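Long-range contacts in bifunctional protein PutA (Bradyrhizobium diazoefficiens, PDB 6BSN), which probably oxidises proline to glutamate in two steps, pairing an FAD-dependent proline dehydrogenase with an NAD-dependent aldehyde dehydrogenase in one polypeptide: residues Asp195-Gly200 with Leu453-Arg458; Glu282-Leu287 with Asp349-Arg354; Gln314-Arg319 with Tyr363-Arg368. The protein carries 1 engineered substitution. All coordinates share one frame; numbering follows the deposited sequence.

Interaction 1 (Asp195-Gly200 with Leu453-Arg458); sequences DMLGEG and LAYLVR. With SO4 (sulfate ion), chain N.
L197 and Y455 meet at about a right angle: the methyl CD2 of the leucine sits over one face of the tyrosine ring. CD2 of L197 lies 3.6 Å from the ring centroid of Y455, only 17° off the normal, which meets the criterion for a CH-pi contact. The methyl is displaced toward the CG side of the rim, and the closest pair is L197 CD2 to Y455 CG at 3.5 Å. The ring reaches across because CG of Y455 stands anti to the backbone N, which sends the hydroxyl away from the helix toward D195. There Y455 OH donates to D195 OD2 at 3.2 Å, meeting that oxygen nearly along its C-O axis. The carboxylate approaches at the ring's edge, its plane turned 64° from that of the ring.

One turn further on, R458 and E199 approach from opposite directions with their flat groups nearly parallel. The salt bridge between R458 NH1 and E199 OE1 is 3.4 Å long and its hydrogen bond is weak, with an N-H...O angle of 130°; the arginine is also poorly ordered. A water backs this pair, donating to A454 O at 2.9 Å and weakly to E199 OE1. From its other amino group, R458 NH2 donates to O2 of a sulfate ion, probably from the crystallisation liquor, at 3.2 Å. The R458 side chain is about 4 Å from that of A346, an FAD-binding residue.

R459 also bonds the hydroxyl of Y455. Within the proline dehydrogenase barrel, the contact joins the C-terminal end of strand 193-196 and its following loop to helix 452-464. D195 and L197 are backbone-bonded to strand 440-448, whose P445 touches both L197 and Y455, while L453 and L456 pack on helix 71-85.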
loop_
_atom_site.group_PDB
_atom_site.type_symbol
_atom_site.label_atom_id
_atom_site.label_comp_id
_atom_site.label_asym_id
_atom_site.label_seq_id
_atom_site.Cartn_x
_atom_site.Cartn_y
_atom_site.Cartn_z
ATOM N N ASP A 195 46.537 -31.395 -3.954
ATOM C CA ASP A 195 45.093 -31.517 -4.156
ATOM C C ASP A 195 44.969 -31.833 -5.641
ATOM O O ASP A 195 45.145 -30.949 -6.488
ATOM C CB ASP A 195 44.383 -30.220 -3.777
ATOM C CG ASP A 195 42.886 -30.229 -4.098
ATOM O OD1 ASP A 195 42.273 -31.322 -4.223
ATOM O OD2 ASP A 195 42.330 -29.115 -4.259
ATOM N N MET A 196 44.793 -33.110 -5.972
ATOM C CA MET A 196 44.889 -33.486 -7.376
ATOM C C MET A 196 43.673 -32.986 -8.146
ATOM O O MET A 196 42.530 -33.238 -7.761
ATOM C CB MET A 196 45.040 -34.994 -7.527
ATOM C CG MET A 196 46.252 -35.559 -6.791
ATOM S SD MET A 196 47.826 -34.881 -7.363
ATOM C CE MET A 196 47.787 -35.362 -9.104
ATOM N N LEU A 197 43.921 -32.289 -9.246
ATOM C CA LEU A 197 42.832 -32.017 -10.163
ATOM C C LEU A 197 42.298 -33.342 -10.682
ATOM O O LEU A 197 43.050 -34.302 -10.891
ATOM C CB LEU A 197 43.309 -31.197 -11.354
ATOM C CG LEU A 197 43.939 -29.833 -11.156
ATOM C CD1 LEU A 197 44.018 -29.166 -12.526
ATOM C CD2 LEU A 197 43.162 -29.017 -10.150
ATOM N N GLY A 198 41.002 -33.399 -10.896
ATOM C CA GLY A 198 40.456 -34.610 -11.454
ATOM C C GLY A 198 39.184 -34.968 -10.737
ATOM O O GLY A 198 39.165 -35.094 -9.512
ATOM N N GLU A 199 38.111 -35.085 -11.504
ATOM C CA GLU A 199 36.807 -35.442 -10.996
ATOM C C GLU A 199 36.032 -36.095 -12.127
ATOM O O GLU A 199 36.262 -35.799 -13.305
ATOM C CB GLU A 199 36.049 -34.203 -10.502
ATOM C CG GLU A 199 35.917 -33.136 -11.585
ATOM C CD GLU A 199 34.474 -32.787 -11.940
ATOM O OE1 GLU A 199 33.822 -32.117 -11.107
ATOM O OE2 GLU A 199 34.005 -33.165 -13.051
ATOM N N GLY A 200 35.104 -36.964 -11.758
ATOM C CA GLY A 200 34.144 -37.518 -12.692
ATOM C C GLY A 200 34.730 -38.060 -13.979
ATOM O O GLY A 200 34.592 -37.448 -15.046
ATOM N N LEU A 453 39.469 -26.584 -16.264
ATOM C CA LEU A 453 38.175 -25.909 -16.386
ATOM C C LEU A 453 37.179 -26.387 -15.337
ATOM O O LEU A 453 36.571 -25.580 -14.622
ATOM C CB LEU A 453 37.589 -26.121 -17.776
ATOM C CG LEU A 453 37.690 -25.068 -18.873
ATOM C CD1 LEU A 453 36.737 -25.480 -19.996
ATOM C CD2 LEU A 453 37.378 -23.668 -18.370
ATOM N N ALA A 454 36.985 -27.704 -15.238
ATOM C CA ALA A 454 36.002 -28.199 -14.284
ATOM C C ALA A 454 36.349 -27.747 -12.871
ATOM O O ALA A 454 35.463 -27.353 -12.104
ATOM C CB ALA A 454 35.884 -29.721 -14.374
ATOM N N TYR A 455 37.640 -27.781 -12.518
ATOM C CA TYR A 455 38.098 -27.301 -11.212
ATOM C C TYR A 455 37.868 -25.797 -11.038
ATOM O O TYR A 455 37.426 -25.350 -9.977
ATOM C CB TYR A 455 39.577 -27.632 -11.029
ATOM C CG TYR A 455 40.139 -27.304 -9.655
ATOM C CD1 TYR A 455 39.983 -28.183 -8.580
ATOM C CD2 TYR A 455 40.854 -26.129 -9.437
ATOM C CE1 TYR A 455 40.517 -27.885 -7.307
ATOM C CE2 TYR A 455 41.387 -25.823 -8.173
ATOM C CZ TYR A 455 41.217 -26.700 -7.117
ATOM O OH TYR A 455 41.753 -26.385 -5.884
ATOM N N LEU A 456 38.239 -24.990 -12.042
ATOM C CA LEU A 456 38.101 -23.538 -11.925
ATOM C C LEU A 456 36.653 -23.116 -11.701
ATOM O O LEU A 456 36.385 -22.192 -10.922
ATOM C CB LEU A 456 38.653 -22.842 -13.164
ATOM C CG LEU A 456 40.152 -22.605 -13.208
ATOM C CD1 LEU A 456 40.535 -21.921 -14.504
ATOM C CD2 LEU A 456 40.579 -21.794 -11.987
ATOM N N VAL A 457 35.712 -23.751 -12.406
ATOM C CA VAL A 457 34.301 -23.405 -12.255
ATOM C C VAL A 457 33.881 -23.497 -10.789
ATOM O O VAL A 457 33.283 -22.568 -10.238
ATOM C CB VAL A 457 33.421 -24.297 -13.148
ATOM C CG1 VAL A 457 31.967 -23.964 -12.897
ATOM C CG2 VAL A 457 33.752 -24.084 -14.613
ATOM N N ARG A 458 34.217 -24.603 -10.127
ATOM C CA ARG A 458 33.827 -24.753 -8.725
ATOM C C ARG A 458 34.616 -23.821 -7.808
ATOM O O ARG A 458 34.041 -23.205 -6.904
ATOM C CB ARG A 458 33.979 -26.205 -8.292
ATOM C CG ARG A 458 33.212 -26.540 -7.021
ATOM C CD ARG A 458 32.891 -28.012 -6.970
ATOM N NE ARG A 458 34.109 -28.812 -6.922
ATOM C CZ ARG A 458 34.641 -29.427 -7.977
ATOM N NH1 ARG A 458 34.057 -29.324 -9.169
ATOM N NH2 ARG A 458 35.759 -30.136 -7.849
HETATM S S SO4 N . 37.487 -28.846 -3.890
HETATM O O1 SO4 N . 36.515 -27.939 -3.288
HETATM O O2 SO4 N . 37.225 -28.938 -5.324
HETATM O O3 SO4 N . 37.357 -30.180 -3.306
HETATM O O4 SO4 N . 38.840 -28.334 -3.657
HETATM O O HOH W 1 33.089 -28.927 -11.690
#

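Interaction 2 (Glu282-Leu287 with Asp349-Arg354); sequences EEADRL and DTEIKR. With PRO (proline), chain G; SO4 (sulfate ion), chain O.
The guanidinium of R354 has E283 CG over one face, while D285 OD1, two waters and a sulfate ion gather round its edge. E283 CG is 3.5 Å from R354 NH2, and the carboxylate of E283 is parallel to the guanidinium within 1°. No N-H points at that carboxylate, so their long salt bridge is one of charge alone. D285, by contrast, forms a salt bridge from OD2 to R354 NH2 at 3.2 Å; R358 is a second partner. An extended chain carries R354 to the sulfate, where NE donates to O2 at 2.7 Å and NH1 to O3 at 3.0 Å, both nearly straight at 170°.

E351, bent at chi2, gives a second grip: its OE1 takes the backbone N of A284 on the syn side, tilted from the carboxylate plane, at a modelled 2.5 Å, short for such a bond. A water links E351 OE2, the N of D285, and R354 NH2.

An alanine in place of R354 would probably leave D285 with R358 alone of its two arginine partners and the sulfate without its NE and NH1 grip.

R286 bonds E283 OE2 through NH1 at 2.9 Å and lays a guanidinium face against the bound proline. R286 and R354 belong to that proline's pocket, built here where a loop after strand 276-279 meets helix 348-357 of the proline dehydrogenase barrel.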
loop_
_atom_site.group_PDB
_atom_site.type_symbol
_atom_site.label_atom_id
_atom_site.label_comp_id
_atom_site.label_asym_id
_atom_site.label_seq_id
_atom_site.Cartn_x
_atom_site.Cartn_y
_atom_site.Cartn_z
ATOM N N GLU A 282 32.311 -35.534 -2.046
ATOM C CA GLU A 282 31.701 -34.962 -3.238
ATOM C C GLU A 282 30.215 -34.750 -2.954
ATOM O O GLU A 282 29.851 -34.378 -1.830
ATOM C CB GLU A 282 31.978 -35.871 -4.443
ATOM C CG GLU A 282 33.505 -36.142 -4.626
ATOM C CD GLU A 282 33.850 -36.909 -5.876
ATOM O OE1 GLU A 282 33.699 -36.321 -6.977
ATOM O OE2 GLU A 282 34.283 -38.097 -5.750
ATOM N N GLU A 283 29.352 -34.960 -3.947
ATOM C CA GLU A 283 27.949 -34.590 -3.800
ATOM C C GLU A 283 27.253 -35.436 -2.735
ATOM O O GLU A 283 27.694 -36.533 -2.377
ATOM C CB GLU A 283 27.212 -34.726 -5.131
ATOM C CG GLU A 283 27.751 -33.825 -6.232
ATOM C CD GLU A 283 28.905 -34.465 -7.046
ATOM O OE1 GLU A 283 29.173 -33.944 -8.143
ATOM O OE2 GLU A 283 29.540 -35.464 -6.605
ATOM N N ALA A 284 26.122 -34.923 -2.248
ATOM C CA ALA A 284 25.429 -35.612 -1.162
ATOM C C ALA A 284 24.871 -36.965 -1.600
ATOM O O ALA A 284 24.829 -37.902 -0.786
ATOM C CB ALA A 284 24.326 -34.723 -0.587
ATOM N N ASP A 285 24.446 -37.102 -2.865
ATOM C CA ASP A 285 23.914 -38.403 -3.282
ATOM C C ASP A 285 25.005 -39.457 -3.479
ATOM O O ASP A 285 24.678 -40.606 -3.799
ATOM C CB ASP A 285 23.060 -38.277 -4.564
ATOM C CG ASP A 285 23.886 -37.929 -5.809
ATOM O OD1 ASP A 285 25.105 -37.717 -5.678
ATOM O OD2 ASP A 285 23.316 -37.842 -6.922
ATOM N N ARG A 286 26.278 -39.106 -3.290
ATOM C CA ARG A 286 27.373 -40.072 -3.318
ATOM C C ARG A 286 27.946 -40.374 -1.936
ATOM O O ARG A 286 28.833 -41.233 -1.823
ATOM C CB ARG A 286 28.497 -39.568 -4.239
ATOM C CG ARG A 286 28.161 -39.613 -5.731
ATOM C CD ARG A 286 29.101 -38.706 -6.530
ATOM N NE ARG A 286 29.255 -39.195 -7.895
ATOM C CZ ARG A 286 29.839 -38.527 -8.882
ATOM N NH1 ARG A 286 30.320 -37.301 -8.678
ATOM N NH2 ARG A 286 29.939 -39.098 -10.082
ATOM N N LEU A 287 27.451 -39.718 -0.879
ATOM C CA LEU A 287 27.989 -39.944 0.464
ATOM C C LEU A 287 27.970 -41.426 0.834
ATOM O O LEU A 287 29.015 -42.023 1.131
ATOM C CB LEU A 287 27.203 -39.113 1.496
ATOM C CG LEU A 287 27.706 -39.206 2.954
ATOM C CD1 LEU A 287 29.193 -38.878 3.054
ATOM C CD2 LEU A 287 26.896 -38.295 3.890
ATOM N N ASP A 349 25.313 -25.017 -3.932
ATOM C CA ASP A 349 24.349 -24.660 -4.976
ATOM C C ASP A 349 23.856 -25.891 -5.712
ATOM O O ASP A 349 22.675 -25.989 -6.052
ATOM C CB ASP A 349 24.973 -23.679 -5.968
ATOM C CG ASP A 349 25.336 -22.364 -5.326
ATOM O OD1 ASP A 349 24.430 -21.540 -5.120
ATOM O OD2 ASP A 349 26.517 -22.179 -4.977
ATOM N N THR A 350 24.753 -26.840 -5.969
ATOM C CA THR A 350 24.362 -28.083 -6.621
ATOM C C THR A 350 23.342 -28.839 -5.782
ATOM O O THR A 350 22.346 -29.350 -6.302
ATOM C CB THR A 350 25.603 -28.939 -6.872
ATOM O OG1 THR A 350 26.439 -28.272 -7.822
ATOM C CG2 THR A 350 25.229 -30.296 -7.407
ATOM N N GLU A 351 23.584 -28.940 -4.473
ATOM C CA GLU A 351 22.649 -29.666 -3.626
ATOM C C GLU A 351 21.274 -29.008 -3.610
ATOM O O GLU A 351 20.252 -29.701 -3.605
ATOM C CB GLU A 351 23.212 -29.794 -2.212
ATOM C CG GLU A 351 24.605 -30.451 -2.125
ATOM C CD GLU A 351 24.637 -31.876 -2.641
ATOM O OE1 GLU A 351 25.744 -32.461 -2.705
ATOM O OE2 GLU A 351 23.560 -32.428 -2.958
ATOM N N ILE A 352 21.220 -27.673 -3.569
ATOM C CA ILE A 352 19.924 -26.998 -3.580
ATOM C C ILE A 352 19.179 -27.309 -4.875
ATOM O O ILE A 352 18.040 -27.795 -4.861
ATOM C CB ILE A 352 20.096 -25.479 -3.387
ATOM C CG1 ILE A 352 20.767 -25.164 -2.046
ATOM C CG2 ILE A 352 18.724 -24.789 -3.446
ATOM C CD1 ILE A 352 20.124 -25.867 -0.865
ATOM N N LYS A 353 19.822 -27.038 -6.011
ATOM C CA LYS A 353 19.204 -27.268 -7.317
ATOM C C LYS A 353 18.736 -28.706 -7.456
ATOM O O LYS A 353 17.613 -28.969 -7.901
ATOM C CB LYS A 353 20.202 -26.908 -8.430
ATOM C CG LYS A 353 19.642 -27.064 -9.872
ATOM C CD LYS A 353 20.546 -26.400 -10.889
ATOM C CE LYS A 353 19.870 -26.292 -12.258
ATOM N NZ LYS A 353 20.831 -25.889 -13.351
ATOM N N ARG A 354 19.593 -29.657 -7.068
ATOM C CA ARG A 354 19.253 -31.064 -7.245
ATOM C C ARG A 354 18.028 -31.463 -6.433
ATOM O O ARG A 354 17.185 -32.230 -6.910
ATOM C CB ARG A 354 20.437 -31.943 -6.861
ATOM C CG ARG A 354 21.460 -32.137 -7.974
ATOM C CD ARG A 354 22.705 -32.863 -7.387
ATOM N NE ARG A 354 23.719 -33.162 -8.396
ATOM C CZ ARG A 354 24.594 -34.165 -8.314
ATOM N NH1 ARG A 354 25.469 -34.355 -9.289
ATOM N NH2 ARG A 354 24.604 -34.972 -7.262
HETATM N N PRO G . 26.156 -39.044 -13.442
HETATM C CA PRO G . 26.522 -39.685 -12.195
HETATM C C PRO G . 26.631 -38.666 -11.033
HETATM O O PRO G . 27.002 -37.479 -11.248
HETATM C CB PRO G . 27.824 -40.419 -12.394
HETATM C CG PRO G . 27.932 -40.606 -13.901
HETATM C CD PRO G . 26.899 -39.620 -14.523
HETATM O OXT PRO G . 26.352 -39.022 -9.852
HETATM S S SO4 O . 24.528 -31.895 -11.781
HETATM O O1 SO4 O . 24.744 -30.742 -12.655
HETATM O O2 SO4 O . 24.074 -31.464 -10.460
HETATM O O3 SO4 O . 25.798 -32.612 -11.658
HETATM O O4 SO4 O . 23.492 -32.759 -12.350
HETATM O O HOH W 2 27.880 -32.120 -0.979
HETATM O O HOH W 3 23.474 -34.878 -4.330
HETATM O O HOH W 4 26.680 -37.074 -7.974
#

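Interaction 3 (Gln314-Arg319 with Tyr363-Arg368); sequences QAYQKR and YPVFTR. With FDA (dihydroflavine-adenine dinucleotide), chain C; SO4 (sulfate ion), chain I.
A lone beta bridge, Q317 with V365, joins two loops through a single pair of residues, bringing their CA atoms within 4.3 Å. Both loops belong to the proline dehydrogenase TIM barrel, and the first carries a type I turn from Q314 to Q317. Two backbone bonds flank the bridge: F366 N to Y316 O, and K318 N to P364 O, each 3.0 Å, with N-H...O angles of 154° and 163°.

Side chains pack on both rings. V365 CG1 sits over the centre of the Y316 ring, 3.7 Å from its centroid, a CH-pi contact. With its CG between the backbone N and the carbonyl carbon, Y316 lies alongside V365, the two side chains pointing the same way. On the F366 ring, K318 CG covers one face toward the rim, while A315 O lies in the ring plane at the edge. Beyond CG the lysine runs extended, so that NZ donates to Y363 O at 2.9 Å; its main ionic partner is D18.

These loops hold both ends of the reduced flavin cofactor. T367 O accepts a hydrogen bond from the adenine N6A at 2.9 Å, and Q314 NE2 donates to the isoalloxazine O2 at 2.8 Å, an N-H...O angle of 167°.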
loop_
_atom_site.group_PDB
_atom_site.type_symbol
_atom_site.label_atom_id
_atom_site.label_comp_id
_atom_site.label_asym_id
_atom_site.label_seq_id
_atom_site.Cartn_x
_atom_site.Cartn_y
_atom_site.Cartn_z
ATOM N N GLN A 314 31.844 -33.265 5.192
ATOM C CA GLN A 314 31.284 -31.948 4.903
ATOM C C GLN A 314 30.305 -31.534 6.006
ATOM O O GLN A 314 29.215 -32.105 6.129
ATOM C CB GLN A 314 30.584 -31.966 3.548
ATOM C CG GLN A 314 31.507 -32.323 2.410
ATOM C CD GLN A 314 30.792 -32.994 1.268
ATOM O OE1 GLN A 314 29.953 -33.868 1.490
ATOM N NE2 GLN A 314 31.120 -32.599 0.030
ATOM N N ALA A 315 30.665 -30.491 6.764
ATOM C CA ALA A 315 29.818 -30.047 7.868
ATOM C C ALA A 315 28.505 -29.436 7.402
ATOM O O ALA A 315 27.565 -29.371 8.197
ATOM C CB ALA A 315 30.563 -29.043 8.750
ATOM N N TYR A 316 28.402 -28.988 6.143
ATOM C CA TYR A 316 27.124 -28.406 5.750
ATOM C C TYR A 316 26.037 -29.452 5.561
ATOM O O TYR A 316 24.893 -29.079 5.268
ATOM C CB TYR A 316 27.266 -27.522 4.488
ATOM C CG TYR A 316 27.552 -28.152 3.123
ATOM C CD1 TYR A 316 27.745 -29.525 2.954
ATOM C CD2 TYR A 316 27.623 -27.341 1.987
ATOM C CE1 TYR A 316 28.006 -30.069 1.686
ATOM C CE2 TYR A 316 27.882 -27.867 0.721
ATOM C CZ TYR A 316 28.080 -29.239 0.576
ATOM O OH TYR A 316 28.339 -29.776 -0.682
ATOM N N GLN A 317 26.357 -30.736 5.733
ATOM C CA GLN A 317 25.375 -31.807 5.609
ATOM C C GLN A 317 24.794 -32.137 6.973
ATOM O O GLN A 317 25.526 -32.268 7.960
ATOM C CB GLN A 317 25.993 -33.075 5.003
ATOM C CG GLN A 317 26.454 -32.944 3.542
ATOM C CD GLN A 317 26.315 -34.243 2.769
ATOM O OE1 GLN A 317 25.316 -34.953 2.898
ATOM N NE2 GLN A 317 27.330 -34.574 1.977
ATOM N N LYS A 318 23.474 -32.299 7.016
ATOM C CA LYS A 318 22.835 -32.695 8.260
ATOM C C LYS A 318 23.328 -34.056 8.737
ATOM O O LYS A 318 23.272 -34.344 9.939
ATOM C CB LYS A 318 21.315 -32.685 8.072
ATOM C CG LYS A 318 20.784 -31.309 7.655
ATOM C CD LYS A 318 19.406 -31.398 6.998
ATOM C CE LYS A 318 18.837 -29.998 6.745
ATOM N NZ LYS A 318 17.484 -30.034 6.107
ATOM N N ARG A 319 23.840 -34.883 7.833
ATOM C CA ARG A 319 24.370 -36.183 8.232
ATOM C C ARG A 319 25.810 -36.107 8.733
ATOM O O ARG A 319 26.354 -37.139 9.126
ATOM C CB ARG A 319 24.286 -37.164 7.060
ATOM C CG ARG A 319 22.872 -37.535 6.661
ATOM C CD ARG A 319 22.839 -38.359 5.359
ATOM N NE ARG A 319 23.311 -37.573 4.223
ATOM C CZ ARG A 319 23.560 -38.062 3.008
ATOM N NH1 ARG A 319 23.388 -39.348 2.752
ATOM N NH2 ARG A 319 24.010 -37.259 2.043
ATOM N N TYR A 363 16.233 -30.681 1.982
ATOM C CA TYR A 363 17.612 -30.535 1.530
ATOM C C TYR A 363 18.572 -31.312 2.428
ATOM O O TYR A 363 18.450 -31.263 3.656
ATOM C CB TYR A 363 18.029 -29.067 1.518
ATOM C CG TYR A 363 17.155 -28.230 0.625
ATOM C CD1 TYR A 363 16.119 -27.459 1.165
ATOM C CD2 TYR A 363 17.329 -28.242 -0.757
ATOM C CE1 TYR A 363 15.296 -26.689 0.346
ATOM C CE2 TYR A 363 16.516 -27.481 -1.585
ATOM C CZ TYR A 363 15.497 -26.705 -1.027
ATOM O OH TYR A 363 14.678 -25.951 -1.835
ATOM N N PRO A 364 19.526 -32.052 1.848
ATOM C CA PRO A 364 20.554 -32.705 2.672
ATOM C C PRO A 364 21.505 -31.726 3.336
ATOM O O PRO A 364 22.258 -32.128 4.231
ATOM C CB PRO A 364 21.298 -33.587 1.660
ATOM C CG PRO A 364 21.187 -32.822 0.369
ATOM C CD PRO A 364 19.745 -32.298 0.410
ATOM N N VAL A 365 21.514 -30.469 2.916
ATOM C CA VAL A 365 22.405 -29.471 3.481
ATOM C C VAL A 365 21.591 -28.424 4.224
ATOM O O VAL A 365 20.399 -28.237 3.979
ATOM C CB VAL A 365 23.274 -28.804 2.397
ATOM C CG1 VAL A 365 24.300 -29.775 1.877
ATOM C CG2 VAL A 365 22.369 -28.293 1.262
ATOM N N PHE A 366 22.252 -27.736 5.152
ATOM C CA PHE A 366 21.664 -26.529 5.718
ATOM C C PHE A 366 21.517 -25.476 4.628
ATOM O O PHE A 366 22.252 -25.477 3.633
ATOM C CB PHE A 366 22.528 -26.017 6.884
ATOM C CG PHE A 366 22.708 -27.054 7.984
ATOM C CD1 PHE A 366 21.639 -27.400 8.805
ATOM C CD2 PHE A 366 23.917 -27.707 8.156
ATOM C CE1 PHE A 366 21.786 -28.367 9.795
ATOM C CE2 PHE A 366 24.069 -28.678 9.137
ATOM C CZ PHE A 366 23.013 -29.013 9.953
ATOM N N THR A 367 20.539 -24.581 4.811
ATOM C CA THR A 367 20.272 -23.515 3.853
ATOM C C THR A 367 20.623 -22.142 4.398
ATOM O O THR A 367 20.572 -21.163 3.651
ATOM C CB THR A 367 18.795 -23.526 3.405
ATOM O OG1 THR A 367 17.924 -23.505 4.548
ATOM C CG2 THR A 367 18.495 -24.776 2.611
ATOM N N ARG A 368 21.019 -22.050 5.654
ATOM C CA ARG A 368 21.562 -20.822 6.217
ATOM C C ARG A 368 23.023 -21.047 6.544
ATOM O O ARG A 368 23.379 -22.047 7.178
ATOM C CB ARG A 368 20.802 -20.384 7.477
ATOM C CG ARG A 368 19.511 -19.676 7.146
ATOM C CD ARG A 368 18.946 -18.967 8.370
ATOM N NE ARG A 368 19.814 -17.909 8.894
ATOM C CZ ARG A 368 19.540 -17.204 9.992
ATOM N NH1 ARG A 368 18.419 -17.439 10.677
ATOM N NH2 ARG A 368 20.377 -16.260 10.409
HETATM P PA FDA C . 33.423 -19.753 4.524
HETATM O O1A FDA C . 33.229 -18.351 3.880
HETATM O O2A FDA C . 33.449 -19.895 5.941
HETATM O O5B FDA C . 32.339 -20.743 4.323
HETATM C C5B FDA C . 31.822 -20.938 3.012
HETATM C C4B FDA C . 30.935 -22.181 2.977
HETATM O O4B FDA C . 29.737 -22.006 3.684
HETATM C C3B FDA C . 30.489 -22.628 1.622
HETATM O O3B FDA C . 31.488 -23.299 0.976
HETATM C C2B FDA C . 29.347 -23.503 1.951
HETATM O O2B FDA C . 29.787 -24.777 2.286
HETATM C C1B FDA C . 28.754 -22.823 3.141
HETATM N N9A FDA C . 27.589 -22.010 2.834
HETATM C C8A FDA C . 27.516 -20.849 2.078
HETATM N N7A FDA C . 26.259 -20.433 2.039
HETATM C C5A FDA C . 25.456 -21.307 2.768
HETATM C C6A FDA C . 24.109 -21.379 3.070
HETATM N N6A FDA C . 23.200 -20.375 2.591
HETATM N N1A FDA C . 23.635 -22.382 3.826
HETATM C C2A FDA C . 24.445 -23.350 4.299
HETATM N N3A FDA C . 25.776 -23.303 4.024
HETATM C C4A FDA C . 26.295 -22.323 3.286
HETATM N N1 FDA C . 34.801 -29.206 0.070
HETATM C C2 FDA C . 34.099 -30.430 -0.155
HETATM O O2 FDA C . 32.741 -30.352 -0.339
HETATM N N3 FDA C . 34.797 -31.666 -0.185
HETATM C C4 FDA C . 36.193 -31.683 0.011
HETATM O O4 FDA C . 36.895 -32.859 -0.006
HETATM C C4X FDA C . 36.919 -30.405 0.255
HETATM N N5 FDA C . 38.346 -30.410 0.414
HETATM C C5X FDA C . 38.990 -29.180 0.848
HETATM C C6 FDA C . 40.442 -29.218 1.217
HETATM C C7 FDA C . 41.041 -28.026 1.706
HETATM C C7M FDA C . 42.498 -28.049 2.082
HETATM C C8 FDA C . 40.277 -26.818 1.843
HETATM C C8M FDA C . 40.885 -25.537 2.360
HETATM C C9 FDA C . 38.911 -26.795 1.490
HETATM C C9A FDA C . 38.271 -28.028 0.978
HETATM N N10 FDA C . 36.892 -27.978 0.533
HETATM C C10 FDA C . 36.229 -29.224 0.280
HETATM C "C1'" FDA C . 36.166 -26.715 0.305
HETATM C "C2'" FDA C . 35.330 -26.346 1.519
HETATM O "O2'" FDA C . 34.297 -27.252 1.683
HETATM C "C3'" FDA C . 34.756 -24.946 1.381
HETATM O "O3'" FDA C . 34.012 -24.945 0.235
HETATM C "C4'" FDA C . 35.756 -23.793 1.267
HETATM O "O4'" FDA C . 36.942 -24.098 1.921
HETATM C "C5'" FDA C . 35.190 -22.514 1.872
HETATM O "O5'" FDA C . 34.766 -22.727 3.205
HETATM P P FDA C . 35.326 -21.899 4.466
HETATM O O1P FDA C . 35.276 -22.551 5.884
HETATM O O2P FDA C . 36.739 -21.503 3.910
HETATM O O3P FDA C . 34.696 -20.424 4.131
HETATM S S SO4 I . 23.070 -16.423 7.664
HETATM O O1 SO4 I . 24.474 -16.078 7.495
HETATM O O2 SO4 I . 22.288 -16.083 6.477
HETATM O O3 SO4 I . 22.534 -15.685 8.813
HETATM O O4 SO4 I . 22.928 -17.853 7.933
HETATM O O HOH W 5 17.950 -27.107 4.876
HETATM O O HOH W 6 22.679 -34.804 4.948
#

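From the N terminus, residues 195-200 come first, and they are closed on 453-458 only after 252 intervening residues, so interaction 1 encloses the other two. Within that loop the segments alternate: 282-287, 314-319, 349-354, then 363-368. Interactions 2 and 3 therefore cross, and they also touch, E282 O accepting from Q314 NE2 at 2.9 Å and A284 O from R319 NH2 at 3.0 Å. Centre to centre they lie about 10 Å apart, whereas interaction 1 is about 16 Å from interaction 2 and about 22 Å from interaction 3. Together they tie strand 193-196 to helix 452-464, and the loops after strands 276-279 and 309-314 to helix 348-357 and the loop following it, respectively.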